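Local coordinates for protein glutaredoxin-glutathione complex (Polygonaceae, PDB 5KQA) that binds glutathione and, as a glutaredoxin of the thioredoxin superfamily, probably catalyses glutathione-dependent thiol-disulfide exchange, at residues Thr45-Cys50 with Thr90-Phe95; Val40-Thr45 with Gln65-Asp70. All coordinates share one frame; numbering follows the deposited sequence.

Contact 1: Thr45-Cys50 with Thr90-Phe95; sequences TYCGYC and TVPNVF. With GSH (glutathione), chain B.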
loop_
_atom_site.group_PDB
_atom_site.type_symbol
_atom_site.label_atom_id
_atom_site.label_comp_id
_atom_site.label_asym_id
_atom_site.label_seq_id
_atom_site.Cartn_x
_atom_site.Cartn_y
_atom_site.Cartn_z
ATOM N N THR A 45 -11.854 0.427 -3.865
ATOM C CA THR A 45 -12.945 0.506 -2.890
ATOM C C THR A 45 -13.670 -0.822 -2.655
ATOM O O THR A 45 -14.036 -1.152 -1.531
ATOM C CB THR A 45 -13.996 1.551 -3.319
ATOM O OG1 THR A 45 -13.334 2.757 -3.712
ATOM C CG2 THR A 45 -14.964 1.847 -2.170
ATOM N N TYR A 46 -13.881 -1.593 -3.714
ATOM C CA TYR A 46 -14.675 -2.809 -3.576
ATOM C C TYR A 46 -13.830 -4.070 -3.738
ATOM O O TYR A 46 -14.328 -5.112 -4.162
ATOM C CB TYR A 46 -15.845 -2.772 -4.568
ATOM C CG TYR A 46 -16.644 -1.492 -4.377
ATOM C CD1 TYR A 46 -17.513 -1.355 -3.303
ATOM C CD2 TYR A 46 -16.481 -0.406 -5.234
ATOM C CE1 TYR A 46 -18.218 -0.167 -3.090
ATOM C CE2 TYR A 46 -17.185 0.782 -5.033
ATOM C CZ TYR A 46 -18.050 0.888 -3.959
ATOM O OH TYR A 46 -18.752 2.056 -3.756
ATOM N N CYS A 47 -12.553 -3.968 -3.375
ATOM C CA CYS A 47 -11.667 -5.129 -3.377
ATOM C C CYS A 47 -11.760 -5.852 -2.038
ATOM O O CYS A 47 -11.449 -5.273 -0.984
ATOM C CB CYS A 47 -10.219 -4.724 -3.651
ATOM S SG CYS A 47 -9.044 -6.109 -3.475
ATOM N N GLY A 48 -12.195 -7.109 -2.077
ATOM C CA GLY A 48 -12.342 -7.895 -0.868
ATOM C C GLY A 48 -11.043 -8.061 -0.107
ATOM O O GLY A 48 -11.025 -8.072 1.120
ATOM N N TYR A 49 -9.941 -8.181 -0.835
ATOM C CA TYR A 49 -8.631 -8.370 -0.210
ATOM C C TYR A 49 -8.150 -7.096 0.473
ATOM O O TYR A 49 -7.499 -7.142 1.518
ATOM C CB TYR A 49 -7.603 -8.829 -1.253
ATOM C CG TYR A 49 -7.856 -10.236 -1.731
ATOM C CD1 TYR A 49 -7.667 -11.315 -0.880
ATOM C CD2 TYR A 49 -8.299 -10.487 -3.027
ATOM C CE1 TYR A 49 -7.898 -12.604 -1.301
ATOM C CE2 TYR A 49 -8.525 -11.776 -3.462
ATOM C CZ TYR A 49 -8.322 -12.828 -2.595
ATOM O OH TYR A 49 -8.549 -14.110 -3.023
ATOM N N CYS A 50 -8.459 -5.959 -0.139
ATOM C CA CYS A 50 -8.159 -4.663 0.456
ATOM C C CYS A 50 -8.908 -4.498 1.769
ATOM O O CYS A 50 -8.337 -4.051 2.762
ATOM C CB CYS A 50 -8.513 -3.534 -0.502
ATOM S SG CYS A 50 -7.506 -3.463 -1.979
ATOM N N THR A 90 -1.798 -6.195 -8.722
ATOM C CA THR A 90 -3.064 -6.145 -8.008
ATOM C C THR A 90 -3.036 -5.258 -6.774
ATOM O O THR A 90 -1.968 -4.877 -6.288
ATOM C CB THR A 90 -3.488 -7.549 -7.559
ATOM O OG1 THR A 90 -2.478 -8.080 -6.687
ATOM C CG2 THR A 90 -3.660 -8.460 -8.764
ATOM N N VAL A 91 -4.232 -4.953 -6.279
ATOM C CA VAL A 91 -4.437 -4.322 -4.988
ATOM C C VAL A 91 -4.971 -5.408 -4.074
ATOM O O VAL A 91 -5.639 -6.332 -4.537
ATOM C CB VAL A 91 -5.434 -3.115 -5.048
ATOM C CG1 VAL A 91 -4.792 -1.895 -5.720
ATOM C CG2 VAL A 91 -6.741 -3.515 -5.758
ATOM N N PRO A 92 -4.684 -5.308 -2.771
ATOM C CA PRO A 92 -3.936 -4.210 -2.158
ATOM C C PRO A 92 -2.421 -4.268 -2.400
ATOM O O PRO A 92 -1.842 -5.341 -2.556
ATOM C CB PRO A 92 -4.246 -4.384 -0.673
ATOM C CG PRO A 92 -4.420 -5.867 -0.523
ATOM C CD PRO A 92 -5.124 -6.304 -1.771
ATOM N N ASN A 93 -1.795 -3.097 -2.411
ATOM C CA ASN A 93 -0.349 -2.978 -2.541
ATOM C C ASN A 93 0.132 -2.140 -1.363
ATOM O O ASN A 93 -0.050 -0.922 -1.333
ATOM C CB ASN A 93 0.034 -2.349 -3.880
ATOM C CG ASN A 93 1.485 -2.605 -4.263
ATOM O OD1 ASN A 93 2.352 -2.742 -3.407
ATOM N ND2 ASN A 93 1.748 -2.669 -5.560
ATOM N N VAL A 94 0.707 -2.822 -0.380
ATOM C CA VAL A 94 1.048 -2.245 0.920
ATOM C C VAL A 94 2.526 -1.842 1.053
ATOM O O VAL A 94 3.428 -2.591 0.675
ATOM C CB VAL A 94 0.698 -3.253 2.056
ATOM C CG1 VAL A 94 0.993 -2.664 3.443
ATOM C CG2 VAL A 94 -0.758 -3.685 1.950
ATOM N N PHE A 95 2.760 -0.650 1.598
ATOM C CA PHE A 95 4.106 -0.206 1.952
ATOM C C PHE A 95 4.166 0.089 3.440
ATOM O O PHE A 95 3.223 0.641 4.005
ATOM C CB PHE A 95 4.507 1.046 1.171
ATOM C CG PHE A 95 4.738 0.808 -0.292
ATOM C CD1 PHE A 95 3.671 0.574 -1.145
ATOM C CD2 PHE A 95 6.017 0.843 -0.815
ATOM C CE1 PHE A 95 3.873 0.377 -2.492
ATOM C CE2 PHE A 95 6.232 0.645 -2.161
ATOM C CZ PHE A 95 5.154 0.403 -3.003
HETATM N N1 GSH B . -3.143 -12.677 -3.616
HETATM C CA1 GSH B . -3.556 -11.316 -3.738
HETATM C C1 GSH B . -3.597 -10.733 -2.344
HETATM O O11 GSH B . -3.536 -9.484 -2.177
HETATM O O12 GSH B . -3.677 -11.503 -1.346
HETATM C CB1 GSH B . -4.910 -11.224 -4.430
HETATM C CG1 GSH B . -5.389 -9.779 -4.504
HETATM C CD1 GSH B . -6.375 -9.560 -5.649
HETATM O OE1 GSH B . -6.730 -10.492 -6.347
HETATM N N2 GSH B . -6.890 -8.254 -5.910
HETATM C CA2 GSH B . -7.806 -8.013 -6.980
HETATM C C2 GSH B . -7.181 -7.219 -8.099
HETATM O O2 GSH B . -6.361 -6.341 -7.875
HETATM C CB2 GSH B . -8.946 -7.126 -6.534
HETATM S SG2 GSH B . -10.175 -8.031 -5.635
HETATM N N3 GSH B . -7.602 -7.471 -9.431
HETATM C CA3 GSH B . -7.054 -6.699 -10.493
HETATM C C3 GSH B . -7.471 -5.242 -10.303
HETATM O O31 GSH B . -6.717 -4.310 -10.689
HETATM O O32 GSH B . -8.569 -4.938 -9.752
#
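The thiol of Cys50 presses against the cis-proline corner of Thr90-Phe95: its SG lies 3.6 Å from Pro92 CB and 3.7 Å from Val91 CB, so one sulfur touches both side chains. With SG anti to the carbonyl carbon (chi1 -67°), the thiol is held beside its own backbone N and turned to the proline. Next to it Tyr49 CB meets Pro92 CD at 3.6 Å, while the rest of the tyrosine leads off to glutathione, whose CB1 sits over one ring face, offset toward the rim. Cys47 completes this first shell more loosely, its SG approaching the Val91 carbonyl and, at van der Waals range, Val91 CG2.

Glutathione lies against both segments, touching Cys47 and Tyr49 on one and Thr90, Val91 and Pro92 on the other. Its cysteinyl unit bonds to the Val91 backbone as a short strand would: Val91 N donates to GSH O2 at 3.0 Å (157° at hydrogen), and GSH N2 to Val91 O at 2.7 Å (162°). The ligand thiol SG2 stands 3.1 Å from Cys47 SG, close for two sulfurs but longer than a disulfide. Lys44, Gln79, Cys104 and Asp105 supply further hydrogen bonds to the ligand. A CxxC pair, Cys47 and Cys50, at the start of helix 48-60 and facing the loop whose peptide before Pro92 is cis, is consistent with a thioredoxin-fold active site, as in other glutaredoxins.

Behind these contacts, Cys47 is the N-cap, and its SG, anti to the backbone N, accepts from Cys50 N at 3.4 Å, a long capping bond that restrains this sulfur. Ser43 packs against Cys50, and Val41 and Val53 against Pro92. Beyond the cis-proline, the backbone of Asn93 pairs with Phe42, carrying the corner into the central sheet.

Contact 2: Val40-Thr45 with Gln65-Asp70; sequences VVFSKT and QTIELD. With GSH (glutathione), chain B.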
loop_
_atom_site.group_PDB
_atom_site.type_symbol
_atom_site.label_atom_id
_atom_site.label_comp_id
_atom_site.label_asym_id
_atom_site.label_seq_id
_atom_site.Cartn_x
_atom_site.Cartn_y
_atom_site.Cartn_z
ATOM N N VAL A 40 1.029 2.602 4.095
ATOM C CA VAL A 40 0.174 2.974 2.970
ATOM C C VAL A 40 -0.463 1.735 2.374
ATOM O O VAL A 40 0.208 0.724 2.148
ATOM C CB VAL A 40 0.937 3.711 1.835
ATOM C CG1 VAL A 40 -0.037 4.105 0.709
ATOM C CG2 VAL A 40 1.674 4.936 2.363
ATOM N N VAL A 41 -1.756 1.827 2.095
ATOM C CA VAL A 41 -2.458 0.747 1.429
ATOM C C VAL A 41 -3.023 1.234 0.102
ATOM O O VAL A 41 -4.073 1.862 0.080
ATOM C CB VAL A 41 -3.595 0.189 2.299
ATOM C CG1 VAL A 41 -4.269 -0.962 1.581
ATOM C CG2 VAL A 41 -3.053 -0.281 3.655
ATOM N N PHE A 42 -2.329 0.958 -1.006
ATOM C CA PHE A 42 -2.912 1.256 -2.310
ATOM C C PHE A 42 -4.005 0.230 -2.546
ATOM O O PHE A 42 -3.778 -0.966 -2.472
ATOM C CB PHE A 42 -1.880 1.248 -3.432
ATOM C CG PHE A 42 -0.873 2.353 -3.325
ATOM C CD1 PHE A 42 -1.175 3.634 -3.778
ATOM C CD2 PHE A 42 0.371 2.120 -2.759
ATOM C CE1 PHE A 42 -0.245 4.666 -3.677
ATOM C CE2 PHE A 42 1.314 3.146 -2.659
ATOM C CZ PHE A 42 0.999 4.425 -3.118
ATOM N N SER A 43 -5.201 0.726 -2.820
ATOM C CA SER A 43 -6.416 -0.061 -2.677
ATOM C C SER A 43 -7.404 0.196 -3.824
ATOM O O SER A 43 -7.222 1.125 -4.623
ATOM C CB SER A 43 -7.060 0.283 -1.324
ATOM O OG SER A 43 -8.302 -0.368 -1.127
ATOM N N LYS A 44 -8.438 -0.635 -3.910
ATOM C CA LYS A 44 -9.650 -0.260 -4.651
ATOM C C LYS A 44 -10.861 -0.445 -3.732
ATOM O O LYS A 44 -10.874 -1.339 -2.887
ATOM C CB LYS A 44 -9.786 -1.067 -5.943
ATOM C CG LYS A 44 -8.822 -0.582 -7.033
ATOM C CD LYS A 44 -8.944 -1.394 -8.321
ATOM C CE LYS A 44 -8.026 -0.831 -9.408
ATOM N NZ LYS A 44 -8.107 -1.616 -10.669
ATOM N N THR A 45 -11.854 0.427 -3.865
ATOM C CA THR A 45 -12.945 0.506 -2.890
ATOM C C THR A 45 -13.670 -0.822 -2.655
ATOM O O THR A 45 -14.036 -1.152 -1.531
ATOM C CB THR A 45 -13.996 1.551 -3.319
ATOM O OG1 THR A 45 -13.334 2.757 -3.712
ATOM C CG2 THR A 45 -14.964 1.847 -2.170
ATOM N N GLN A 65 -2.697 5.089 5.620
ATOM C CA GLN A 65 -3.297 5.891 4.576
ATOM C C GLN A 65 -3.809 4.951 3.496
ATOM O O GLN A 65 -3.037 4.196 2.896
ATOM C CB GLN A 65 -2.282 6.885 3.993
ATOM C CG GLN A 65 -2.830 7.708 2.841
ATOM C CD GLN A 65 -3.885 8.656 3.313
ATOM O OE1 GLN A 65 -3.599 9.549 4.107
ATOM N NE2 GLN A 65 -5.126 8.466 2.850
ATOM N N THR A 66 -5.117 4.978 3.273
ATOM C CA THR A 66 -5.715 4.285 2.145
ATOM C C THR A 66 -5.750 5.194 0.927
ATOM O O THR A 66 -6.100 6.379 1.028
ATOM C CB THR A 66 -7.148 3.830 2.447
ATOM O OG1 THR A 66 -7.131 2.896 3.522
ATOM C CG2 THR A 66 -7.762 3.176 1.223
ATOM N N ILE A 67 -5.412 4.635 -0.228
ATOM C CA ILE A 67 -5.516 5.359 -1.480
ATOM C C ILE A 67 -6.303 4.486 -2.446
ATOM O O ILE A 67 -5.825 3.447 -2.892
ATOM C CB ILE A 67 -4.129 5.710 -2.076
ATOM C CG1 ILE A 67 -3.323 6.605 -1.117
ATOM C CG2 ILE A 67 -4.290 6.399 -3.429
ATOM C CD1 ILE A 67 -3.857 8.058 -1.025
ATOM N N GLU A 68 -7.525 4.901 -2.749
ATOM C CA GLU A 68 -8.409 4.115 -3.603
ATOM C C GLU A 68 -8.175 4.452 -5.065
ATOM O O GLU A 68 -8.612 5.503 -5.526
ATOM C CB GLU A 68 -9.875 4.369 -3.238
ATOM C CG GLU A 68 -10.235 4.067 -1.788
ATOM C CD GLU A 68 -10.288 2.577 -1.498
ATOM O OE1 GLU A 68 -9.783 1.801 -2.332
ATOM O OE2 GLU A 68 -10.840 2.176 -0.447
ATOM N N LEU A 69 -7.501 3.568 -5.796
ATOM C CA LEU A 69 -7.115 3.872 -7.172
ATOM C C LEU A 69 -8.321 4.129 -8.086
ATOM O O LEU A 69 -8.252 4.947 -9.014
ATOM C CB LEU A 69 -6.267 2.742 -7.744
ATOM C CG LEU A 69 -4.972 2.417 -7.013
ATOM C CD1 LEU A 69 -4.196 1.383 -7.822
ATOM C CD2 LEU A 69 -4.163 3.679 -6.786
ATOM N N ASP A 70 -9.424 3.442 -7.807
ATOM C CA ASP A 70 -10.647 3.577 -8.604
ATOM C C ASP A 70 -11.298 4.951 -8.437
ATOM O O ASP A 70 -12.193 5.318 -9.188
ATOM C CB ASP A 70 -11.651 2.486 -8.220
ATOM C CG ASP A 70 -11.946 2.482 -6.744
ATOM O OD1 ASP A 70 -10.981 2.403 -5.957
ATOM O OD2 ASP A 70 -13.127 2.590 -6.360
HETATM N N1 GSH B . -3.143 -12.677 -3.616
HETATM C CA1 GSH B . -3.556 -11.316 -3.738
HETATM C C1 GSH B . -3.597 -10.733 -2.344
HETATM O O11 GSH B . -3.536 -9.484 -2.177
HETATM O O12 GSH B . -3.677 -11.503 -1.346
HETATM C CB1 GSH B . -4.910 -11.224 -4.430
HETATM C CG1 GSH B . -5.389 -9.779 -4.504
HETATM C CD1 GSH B . -6.375 -9.560 -5.649
HETATM O OE1 GSH B . -6.730 -10.492 -6.347
HETATM N N2 GSH B . -6.890 -8.254 -5.910
HETATM C CA2 GSH B . -7.806 -8.013 -6.980
HETATM C C2 GSH B . -7.181 -7.219 -8.099
HETATM O O2 GSH B . -6.361 -6.341 -7.875
HETATM C CB2 GSH B . -8.946 -7.126 -6.534
HETATM S SG2 GSH B . -10.175 -8.031 -5.635
HETATM N N3 GSH B . -7.602 -7.471 -9.431
HETATM C CA3 GSH B . -7.054 -6.699 -10.493
HETATM C C3 GSH B . -7.471 -5.242 -10.303
HETATM O O31 GSH B . -6.717 -4.310 -10.689
HETATM O O32 GSH B . -8.569 -4.938 -9.752
#
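Thr45 OG1 bonds to Asp70 OD2 at 2.7 Å, on the syn lone pair of that oxygen, and also meets Gln71 NE2; the other carboxylate oxygen, OD1, takes Thr45 N from above its plane. Both oxygens of Asp70 thus grip one residue just past the parallel pairing of strands 39-43 and 65-68, the two strands of a beta-alpha-beta crossover through helix 48-60. The axes of the segments 40-43 and 65-68 run at 17° to each other and come within 4.7 Å, and the ladder is regular: Val41 N to Gln65 O, Ile67 N to Val41 O, Ser43 N to Ile67 O, then Leu69 N to Ser43 O.

On the face carrying Phe42 and Ile67, these side chains lie side by side, Phe42 CD1 coming within 4.0 Å of Ile67 CB, and helix 20-35 packs on both. On the other face Ser43 CB touches Thr66 CG2, and Lys54 of helix 48-60 forms a salt bridge with Glu68 OE2 and a hydrogen bond with Ser43 OG.

Lys44 leaves the strand end as an extended chain, CB and CG passing Asp70 OD1. An alanine here would probably leave the glycyl carboxylate of glutathione without its cationic partner and Gln79 OE1 without this donor. That carboxylate is held unevenly: Lys44 NZ is 3.0 Å from GSH O31, with a weak bond to GSH O32 at 3.5 Å.

In the fold
From the N terminus the chain first lays down helix 20-35, then strand 39-43, nearly all of which, with Lys44 and Thr45 after it, forms the first half of contact 2. Thr45, shared by both contacts, leads into the first half of contact 1 at the start of helix 48-60. That helix returns the chain to 65-70, where contact 2 closes the crossover. Only after helix 75-86 does 90-95 arrive to close contact 1, the longer loop. The segments alternate, so the two closures cross rather than nest, with centres about 7 Å apart. Strand 39-43 lies between strands 65-68 and 93-96 in the sheet, and each contact supplies part of the glutathione pocket.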